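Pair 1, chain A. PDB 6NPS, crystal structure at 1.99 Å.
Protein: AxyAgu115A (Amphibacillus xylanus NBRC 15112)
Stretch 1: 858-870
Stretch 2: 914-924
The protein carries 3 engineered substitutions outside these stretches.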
# COMPACT_ATOMS: atom_id res chain seq x y z
N GLY A 858 -19.50 -23.18 -24.04
CA GLY A 858 -19.76 -21.79 -23.76
C GLY A 858 -18.67 -20.90 -24.31
O GLY A 858 -17.79 -21.35 -25.06
N VAL A 859 -18.74 -19.63 -23.92
CA VAL A 859 -17.78 -18.64 -24.34
C VAL A 859 -16.58 -18.69 -23.41
O VAL A 859 -16.72 -18.64 -22.18
CB VAL A 859 -18.40 -17.24 -24.36
CG1 VAL A 859 -17.40 -16.24 -24.98
CG2 VAL A 859 -19.71 -17.27 -25.16
N TYR A 860 -15.40 -18.80 -24.01
CA TYR A 860 -14.14 -18.82 -23.29
C TYR A 860 -13.32 -17.61 -23.70
O TYR A 860 -13.45 -17.10 -24.82
CB TYR A 860 -13.36 -20.13 -23.56
CG TYR A 860 -13.98 -21.28 -22.77
CD1 TYR A 860 -15.17 -21.85 -23.17
CD2 TYR A 860 -13.39 -21.74 -21.58
CE1 TYR A 860 -15.76 -22.89 -22.44
CE2 TYR A 860 -13.97 -22.78 -20.84
CZ TYR A 860 -15.15 -23.35 -21.28
OH TYR A 860 -15.76 -24.36 -20.57
N GLU A 861 -12.48 -17.17 -22.78
CA GLU A 861 -11.44 -16.20 -23.10
C GLU A 861 -10.19 -16.96 -23.52
O GLU A 861 -9.77 -17.91 -22.85
CB GLU A 861 -11.13 -15.29 -21.92
CG GLU A 861 -12.26 -14.33 -21.58
CD GLU A 861 -12.24 -13.04 -22.39
OE1 GLU A 861 -11.64 -13.00 -23.49
OE2 GLU A 861 -12.84 -12.04 -21.92
N LEU A 862 -9.61 -16.55 -24.64
CA LEU A 862 -8.37 -17.09 -25.17
C LEU A 862 -7.35 -15.97 -25.11
O LEU A 862 -7.49 -14.95 -25.78
CB LEU A 862 -8.58 -17.61 -26.59
CG LEU A 862 -7.36 -18.05 -27.40
CD1 LEU A 862 -6.85 -19.37 -26.89
CD2 LEU A 862 -7.75 -18.18 -28.88
N GLU A 863 -6.34 -16.14 -24.27
CA GLU A 863 -5.35 -15.12 -24.02
C GLU A 863 -3.99 -15.60 -24.52
O GLU A 863 -3.56 -16.71 -24.19
CB GLU A 863 -5.29 -14.80 -22.53
CG GLU A 863 -4.21 -13.80 -22.14
CD GLU A 863 -4.27 -13.42 -20.67
OE1 GLU A 863 -4.61 -14.29 -19.83
OE2 GLU A 863 -4.00 -12.23 -20.35
N PHE A 864 -3.34 -14.78 -25.32
CA PHE A 864 -1.99 -15.07 -25.79
C PHE A 864 -1.00 -14.27 -24.97
O PHE A 864 -1.22 -13.09 -24.69
CB PHE A 864 -1.83 -14.68 -27.26
CG PHE A 864 -2.59 -15.52 -28.21
CD1 PHE A 864 -3.10 -16.75 -27.83
CD2 PHE A 864 -2.77 -15.08 -29.52
CE1 PHE A 864 -3.82 -17.52 -28.74
CE2 PHE A 864 -3.47 -15.86 -30.44
CZ PHE A 864 -4.00 -17.07 -30.04
N TYR A 865 0.11 -14.90 -24.65
CA TYR A 865 1.28 -14.20 -24.14
C TYR A 865 2.29 -14.13 -25.29
O TYR A 865 2.73 -15.17 -25.79
CB TYR A 865 1.88 -14.94 -22.94
CG TYR A 865 1.07 -14.81 -21.66
CD1 TYR A 865 -0.22 -15.33 -21.56
CD2 TYR A 865 1.61 -14.18 -20.54
CE1 TYR A 865 -0.97 -15.23 -20.36
CE2 TYR A 865 0.89 -14.07 -19.36
CZ TYR A 865 -0.39 -14.60 -19.27
OH TYR A 865 -1.11 -14.47 -18.11
N LEU A 866 2.65 -12.92 -25.71
CA LEU A 866 3.49 -12.71 -26.89
C LEU A 866 4.72 -11.90 -26.56
O LEU A 866 4.68 -10.99 -25.72
CB LEU A 866 2.73 -11.97 -28.00
CG LEU A 866 1.39 -12.55 -28.42
CD1 LEU A 866 0.64 -11.53 -29.26
CD2 LEU A 866 1.62 -13.85 -29.21
N GLN A 867 5.81 -12.18 -27.26
CA GLN A 867 6.93 -11.26 -27.22
C GLN A 867 6.45 -9.89 -27.69
O GLN A 867 5.66 -9.81 -28.64
CB GLN A 867 8.07 -11.77 -28.10
CG GLN A 867 9.42 -11.41 -27.52
CD GLN A 867 9.92 -10.06 -27.99
OE1 GLN A 867 10.61 -9.36 -27.25
NE2 GLN A 867 9.59 -9.69 -29.23
N PRO A 868 6.90 -8.78 -27.05
CA PRO A 868 6.40 -7.43 -27.44
C PRO A 868 7.10 -6.87 -28.68
O PRO A 868 7.88 -5.91 -28.64
CB PRO A 868 6.67 -6.59 -26.19
CG PRO A 868 7.88 -7.19 -25.58
CD PRO A 868 7.74 -8.72 -25.84
N SER A 869 6.82 -7.47 -29.81
CA SER A 869 7.32 -7.02 -31.10
C SER A 869 6.50 -5.84 -31.62
O SER A 869 5.32 -5.67 -31.30
CB SER A 869 7.25 -8.17 -32.11
OG SER A 869 8.40 -8.97 -31.94
N ASN A 870 7.14 -5.05 -32.48
CA ASN A 870 6.46 -3.94 -33.10
C ASN A 870 6.10 -4.28 -34.54
O ASN A 870 6.79 -5.08 -35.17
CB ASN A 870 7.37 -2.70 -33.06
CG ASN A 870 7.73 -2.33 -31.65
OD1 ASN A 870 6.83 -2.10 -30.84
ND2 ASN A 870 9.02 -2.28 -31.32
N ILE A 914 6.60 -8.51 -22.31
CA ILE A 914 5.55 -9.42 -22.73
C ILE A 914 4.38 -8.56 -23.14
O ILE A 914 4.18 -7.46 -22.62
CB ILE A 914 5.14 -10.42 -21.62
CG1 ILE A 914 4.45 -11.64 -22.26
CG2 ILE A 914 4.19 -9.80 -20.62
CD1 ILE A 914 5.43 -12.55 -23.02
N ARG A 915 3.64 -9.03 -24.14
CA ARG A 915 2.35 -8.48 -24.50
C ARG A 915 1.31 -9.56 -24.30
O ARG A 915 1.52 -10.72 -24.68
CB ARG A 915 2.37 -8.02 -25.96
CG ARG A 915 1.03 -7.47 -26.38
CD ARG A 915 1.20 -6.43 -27.47
NE ARG A 915 1.86 -7.01 -28.61
CZ ARG A 915 3.00 -6.59 -29.14
NH1 ARG A 915 3.63 -5.53 -28.63
NH2 ARG A 915 3.48 -7.23 -30.20
N THR A 916 0.17 -9.21 -23.72
CA THR A 916 -0.95 -10.13 -23.68
C THR A 916 -2.10 -9.56 -24.51
O THR A 916 -2.27 -8.34 -24.60
CB THR A 916 -1.41 -10.42 -22.24
OG1 THR A 916 -1.86 -9.21 -21.62
CG2 THR A 916 -0.29 -11.01 -21.43
N THR A 917 -2.84 -10.44 -25.16
CA THR A 917 -4.02 -10.07 -25.93
C THR A 917 -5.08 -11.13 -25.66
O THR A 917 -4.75 -12.30 -25.42
CB THR A 917 -3.67 -9.95 -27.43
OG1 THR A 917 -4.84 -9.66 -28.21
CG2 THR A 917 -3.05 -11.24 -27.93
N LYS A 918 -6.35 -10.72 -25.68
CA LYS A 918 -7.48 -11.59 -25.35
C LYS A 918 -8.54 -11.52 -26.44
O LYS A 918 -8.82 -10.44 -26.97
CB LYS A 918 -8.15 -11.23 -24.01
CG LYS A 918 -7.33 -11.56 -22.81
CD LYS A 918 -8.06 -11.21 -21.52
CE LYS A 918 -7.07 -11.01 -20.38
NZ LYS A 918 -7.73 -10.53 -19.13
N THR A 919 -9.15 -12.66 -26.73
CA THR A 919 -10.24 -12.79 -27.69
C THR A 919 -11.22 -13.82 -27.13
O THR A 919 -10.83 -14.72 -26.40
CB THR A 919 -9.69 -13.21 -29.08
OG1 THR A 919 -10.74 -13.19 -30.05
CG2 THR A 919 -9.09 -14.59 -29.04
N LYS A 920 -12.50 -13.66 -27.45
CA LYS A 920 -13.50 -14.64 -27.02
C LYS A 920 -13.70 -15.71 -28.09
O LYS A 920 -13.70 -15.41 -29.29
CB LYS A 920 -14.83 -13.96 -26.68
CG LYS A 920 -14.77 -13.03 -25.47
CD LYS A 920 -16.18 -12.60 -25.05
CE LYS A 920 -16.21 -11.20 -24.45
NZ LYS A 920 -15.44 -11.09 -23.17
N ILE A 921 -13.85 -16.96 -27.66
CA ILE A 921 -14.10 -18.08 -28.56
C ILE A 921 -15.24 -18.91 -27.99
O ILE A 921 -15.53 -18.85 -26.79
CB ILE A 921 -12.83 -18.95 -28.77
CG1 ILE A 921 -12.37 -19.56 -27.43
CG2 ILE A 921 -11.68 -18.11 -29.41
CD1 ILE A 921 -11.29 -20.66 -27.52
N THR A 922 -15.92 -19.66 -28.85
CA THR A 922 -16.95 -20.58 -28.38
C THR A 922 -16.41 -22.00 -28.48
O THR A 922 -15.93 -22.40 -29.54
CB THR A 922 -18.25 -20.40 -29.17
OG1 THR A 922 -18.58 -19.00 -29.24
CG2 THR A 922 -19.42 -21.18 -28.50
N CYS A 923 -16.46 -22.73 -27.38
CA CYS A 923 -16.02 -24.11 -27.36
C CYS A 923 -17.19 -25.05 -27.14
O CYS A 923 -18.19 -24.70 -26.51
CB CYS A 923 -14.97 -24.37 -26.27
SG CYS A 923 -13.62 -23.20 -26.22
N GLU A 924 -17.02 -26.27 -27.66
CA GLU A 924 -17.89 -27.39 -27.38
C GLU A 924 -17.58 -27.97 -26.00
O GLU A 924 -16.55 -27.69 -25.39
CB GLU A 924 -17.70 -28.47 -28.45
CG GLU A 924 -18.59 -28.28 -29.65
CD GLU A 924 -17.94 -28.75 -30.95
OE1 GLU A 924 -17.60 -29.95 -31.05
OE2 GLU A 924 -17.78 -27.91 -31.87

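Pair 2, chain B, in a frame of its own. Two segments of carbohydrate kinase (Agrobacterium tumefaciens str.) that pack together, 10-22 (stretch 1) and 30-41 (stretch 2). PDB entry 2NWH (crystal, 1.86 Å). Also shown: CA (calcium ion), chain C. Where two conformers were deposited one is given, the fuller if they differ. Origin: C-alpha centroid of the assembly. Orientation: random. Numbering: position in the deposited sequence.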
# COMPACT_ATOMS: atom_id res chain seq x y z
N GLY B 10 7.77 5.62 -1.76
CA GLY B 10 6.86 5.00 -2.70
C GLY B 10 6.13 6.02 -3.53
O GLY B 10 6.59 7.14 -3.70
N GLY B 11 5.00 5.59 -4.07
CA GLY B 11 4.25 6.39 -4.99
C GLY B 11 3.23 7.23 -4.30
O GLY B 11 2.69 6.88 -3.23
N ALA B 12 2.97 8.36 -4.93
CA ALA B 12 1.97 9.28 -4.49
C ALA B 12 1.60 9.99 -5.77
O ALA B 12 2.40 10.70 -6.34
CB ALA B 12 2.54 10.24 -3.41
N HIS B 13 0.39 9.75 -6.28
CA HIS B 13 0.01 10.29 -7.61
C HIS B 13 -1.34 11.01 -7.47
O HIS B 13 -2.04 10.86 -6.47
CB HIS B 13 -0.06 9.17 -8.70
CG HIS B 13 -1.01 8.02 -8.43
ND1 HIS B 13 -2.39 8.12 -8.50
CD2 HIS B 13 -0.76 6.72 -8.19
CE1 HIS B 13 -2.94 6.94 -8.27
NE2 HIS B 13 -1.97 6.07 -8.08
N ILE B 14 -1.69 11.77 -8.50
CA ILE B 14 -3.02 12.34 -8.62
C ILE B 14 -3.93 11.33 -9.35
O ILE B 14 -3.54 10.72 -10.38
CB ILE B 14 -2.99 13.75 -9.28
CG1 ILE B 14 -4.29 14.53 -9.10
CG2 ILE B 14 -2.63 13.67 -10.80
CD1 ILE B 14 -4.53 14.99 -7.63
N ASP B 15 -5.12 11.15 -8.81
CA ASP B 15 -6.11 10.28 -9.41
C ASP B 15 -7.24 11.18 -9.89
O ASP B 15 -7.92 11.80 -9.08
CB ASP B 15 -6.61 9.27 -8.38
CG ASP B 15 -7.65 8.33 -8.93
OD1 ASP B 15 -8.64 8.78 -9.57
OD2 ASP B 15 -7.51 7.12 -8.68
N ARG B 16 -7.41 11.22 -11.21
CA ARG B 16 -8.42 12.08 -11.83
C ARG B 16 -9.45 11.18 -12.52
O ARG B 16 -9.11 10.34 -13.38
CB ARG B 16 -7.74 13.05 -12.84
CG ARG B 16 -6.66 13.96 -12.16
CD ARG B 16 -6.15 15.10 -13.07
NE ARG B 16 -7.23 16.05 -13.33
CZ ARG B 16 -7.85 16.18 -14.50
NH1 ARG B 16 -7.50 15.43 -15.54
NH2 ARG B 16 -8.87 17.04 -14.62
N ARG B 17 -10.71 11.37 -12.17
CA ARG B 17 -11.77 10.53 -12.67
C ARG B 17 -12.82 11.44 -13.33
O ARG B 17 -13.38 12.33 -12.69
CB ARG B 17 -12.34 9.75 -11.49
CG ARG B 17 -13.33 8.61 -11.80
CD ARG B 17 -13.52 7.80 -10.49
NE ARG B 17 -14.34 6.60 -10.66
CZ ARG B 17 -14.50 5.66 -9.73
NH1 ARG B 17 -13.91 5.77 -8.54
NH2 ARG B 17 -15.27 4.60 -9.98
N GLY B 18 -13.04 11.22 -14.63
CA GLY B 18 -14.01 11.98 -15.39
C GLY B 18 -15.21 11.09 -15.70
O GLY B 18 -15.05 9.96 -16.19
N MET B 19 -16.41 11.55 -15.36
CA MET B 19 -17.58 10.75 -15.59
C MET B 19 -18.47 11.45 -16.59
O MET B 19 -18.73 12.63 -16.46
CB MET B 19 -18.36 10.52 -14.28
CG MET B 19 -19.68 9.74 -14.48
SD MET B 19 -20.42 9.15 -12.88
CE MET B 19 -19.41 7.69 -12.73
N ILE B 20 -18.90 10.69 -17.58
CA ILE B 20 -19.86 11.13 -18.57
C ILE B 20 -21.24 11.36 -17.92
O ILE B 20 -21.73 10.54 -17.11
CB ILE B 20 -19.95 10.12 -19.72
CG1 ILE B 20 -18.56 10.00 -20.43
CG2 ILE B 20 -21.09 10.52 -20.68
CD1 ILE B 20 -18.43 8.72 -21.36
N GLU B 21 -21.86 12.47 -18.30
CA GLU B 21 -23.11 12.92 -17.68
C GLU B 21 -24.37 12.40 -18.34
O GLU B 21 -25.43 12.47 -17.75
CB GLU B 21 -23.15 14.44 -17.62
CG GLU B 21 -22.11 15.02 -16.73
CD GLU B 21 -21.92 16.54 -16.98
OE1 GLU B 21 -22.61 17.13 -17.85
OE2 GLU B 21 -21.07 17.13 -16.28
N THR B 22 -24.25 11.89 -19.56
CA THR B 22 -25.38 11.51 -20.39
C THR B 22 -25.08 10.10 -20.90
O THR B 22 -24.16 9.46 -20.42
CB THR B 22 -25.56 12.47 -21.62
OG1 THR B 22 -24.32 12.55 -22.33
CG2 THR B 22 -25.91 13.86 -21.15
N ASN B 30 -17.94 13.69 -25.07
CA ASN B 30 -19.05 13.51 -24.16
C ASN B 30 -18.97 14.59 -23.10
O ASN B 30 -17.87 14.92 -22.66
CB ASN B 30 -18.95 12.14 -23.50
CG ASN B 30 -19.15 11.00 -24.48
OD1 ASN B 30 -20.22 10.41 -24.53
ND2 ASN B 30 -18.12 10.65 -25.23
N PRO B 31 -20.12 15.14 -22.68
CA PRO B 31 -20.04 16.07 -21.56
C PRO B 31 -19.75 15.35 -20.26
O PRO B 31 -20.34 14.28 -19.95
CB PRO B 31 -21.44 16.71 -21.52
CG PRO B 31 -22.31 15.76 -22.16
CD PRO B 31 -21.49 15.04 -23.22
N GLY B 32 -18.86 15.93 -19.49
CA GLY B 32 -18.43 15.29 -18.24
C GLY B 32 -17.87 16.27 -17.24
O GLY B 32 -17.75 17.46 -17.52
N SER B 33 -17.50 15.75 -16.08
CA SER B 33 -16.91 16.56 -15.05
C SER B 33 -15.87 15.72 -14.34
O SER B 33 -15.98 14.50 -14.37
CB SER B 33 -17.99 17.02 -14.06
OG SER B 33 -18.79 15.91 -13.61
N TRP B 34 -14.87 16.37 -13.74
CA TRP B 34 -13.65 15.70 -13.26
C TRP B 34 -13.65 15.70 -11.74
O TRP B 34 -13.98 16.76 -11.15
CB TRP B 34 -12.42 16.44 -13.73
CG TRP B 34 -12.16 16.14 -15.15
CD1 TRP B 34 -12.49 16.92 -16.22
CD2 TRP B 34 -11.58 14.95 -15.67
NE1 TRP B 34 -12.12 16.30 -17.39
CE2 TRP B 34 -11.55 15.09 -17.09
CE3 TRP B 34 -11.04 13.78 -15.09
CZ2 TRP B 34 -11.04 14.08 -17.95
CZ3 TRP B 34 -10.53 12.79 -15.94
CH2 TRP B 34 -10.56 12.93 -17.36
N MET B 35 -13.39 14.54 -11.13
CA MET B 35 -13.21 14.44 -9.69
C MET B 35 -11.68 14.19 -9.53
O MET B 35 -11.12 13.40 -10.28
CB MET B 35 -14.04 13.26 -9.13
CG MET B 35 -15.61 13.43 -9.19
SD MET B 35 -16.73 11.92 -9.03
CE MET B 35 -15.97 10.77 -10.19
N GLU B 36 -11.02 14.87 -8.59
CA GLU B 36 -9.57 14.62 -8.37
C GLU B 36 -9.32 14.22 -6.91
O GLU B 36 -9.94 14.75 -5.99
CB GLU B 36 -8.70 15.86 -8.64
CG GLU B 36 -8.78 16.52 -9.96
CD GLU B 36 -7.62 17.53 -10.09
OE1 GLU B 36 -7.16 18.07 -9.04
OE2 GLU B 36 -7.18 17.77 -11.23
N GLU B 37 -8.40 13.29 -6.69
CA GLU B 37 -7.94 13.04 -5.33
C GLU B 37 -6.58 12.41 -5.36
O GLU B 37 -6.12 11.96 -6.40
CB GLU B 37 -8.89 12.13 -4.57
CG GLU B 37 -9.11 10.79 -5.20
CD GLU B 37 -10.21 9.99 -4.51
OE1 GLU B 37 -11.33 10.53 -4.21
OE2 GLU B 37 -9.94 8.81 -4.28
N ALA B 38 -5.93 12.35 -4.22
CA ALA B 38 -4.61 11.73 -4.19
C ALA B 38 -4.73 10.20 -4.05
O ALA B 38 -5.71 9.65 -3.48
CB ALA B 38 -3.77 12.35 -3.06
N GLY B 39 -3.73 9.51 -4.56
CA GLY B 39 -3.64 8.05 -4.44
C GLY B 39 -2.22 7.55 -4.51
O GLY B 39 -1.27 8.35 -4.34
N GLY B 40 -2.07 6.25 -4.79
CA GLY B 40 -0.74 5.59 -4.83
C GLY B 40 -0.65 4.63 -3.65
O GLY B 40 -1.08 4.96 -2.53
N GLY B 41 -0.13 3.43 -3.90
CA GLY B 41 -0.10 2.40 -2.84
C GLY B 41 0.59 2.89 -1.57
O GLY B 41 0.02 2.87 -0.46
CA CA C . -21.47 19.39 -16.94
O HOH W 1 -21.51 16.16 -13.76
O HOH W 2 -22.45 11.96 -24.90
O HOH W 3 -19.55 19.35 -18.44
O HOH W 4 -21.23 19.00 -14.48

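The two pairs differ most sharply where Tyr865(A) and Thr916(A) of pair 1 superpose on Gly18(B) and Trp34(B) of pair 2: the aromatic ring changes strands. In pair 1 the ring belongs to the first strand, and Thr916(A) CG2 sits 3.9 Å from the centroid of the Tyr865(A) ring, 14° off its normal, a CH-pi contact over the face. In pair 2 the ring belongs to the second strand and lies over a residue without a side chain. Gly18(B) CA is 3.7 Å from the centroid of the six-membered ring of Trp34(B), 22° off the normal. An ideal CB on Gly18(B) would fall 2.9 Å from Trp34(B) CH2, a clash, so the indole in this position depends on the glycine.

The backbone beneath is the same. Fourteen central residues superpose with an RMSD of 0.4 Å; both pairs are antiparallel strands whose axes approach to 4.5 Å, at 142° in pair 1 and 146° in pair 2. Hydrogen-bonded and non-hydrogen-bonded bridges alternate in matching register. Leu862(A) N donates to Thr919(A) O at 2.8 Å, and at the equivalent place Asp15(B) N donates to Glu37(B) O at 2.7 Å. The ladder is less even toward Ser33(B), whose N reaches Met19(B) O at 3.4 Å in a weak bond; the matching Arg915(A) N to Leu866(A) O measures 2.7 Å.

One non-hydrogen-bonded pair further along, Glu863(A) and Lys918(A) match Arg16(B) and Glu36(B), so the acidic and basic residues exchange strands. In pair 1 the charges remain apart, with Glu863(A) OE2 4.3 Å from Lys918(A) NZ, beyond a salt bridge. In pair 2 Arg16(B) NE donates to Glu36(B) OE2 at 2.7 Å within a salt bridge. The same guanidinium lies flat on Trp34(B), planes at 29°, and Arg16(B) CZ is 4.4 Å from the centroid of the six-membered ring. Since Gly18(B) CA occupies the opposite face, the indole is sandwiched. Pair 1 places its salt bridge one such step away, between Glu861(A) OE2 and Lys920(A) NZ at 3.0 Å; the matching Ile14(B) and Ala38(B) carry no charge.

On the other face, pair 1 is largely apolar: Leu862(A) CD2 lies 4.0 Å from Ile921(A) CG2, and Tyr860(A) CB lies 4.0 Å from Ile921(A) CG1. Ile921(A) corresponds to Gly39(B), and Tyr860(A) to His13(B). With chi1 at 58° (p), against -76° (m) for the tyrosine, the imidazole comes over the glycine backbone, with Gly39(B) C and Gly40(B) N over one ring face. An ideal CB on Gly39(B) would lie a tight 3.2 Å from His13(B) CE1.

Arg915(A) and Ser33(B) also match but reach different partners. Arg915(A) NH2 donates to Ser869(A) O at 2.7 Å, tying the strand to the loop beyond its neighbor. Ser33(B) OG instead shares water 1 with Glu21(B), at 2.7 Å from Ser33(B) OG and 2.7 Å from Glu21(B) OE2, an oxygen that also binds the calcium ion at 2.4 Å.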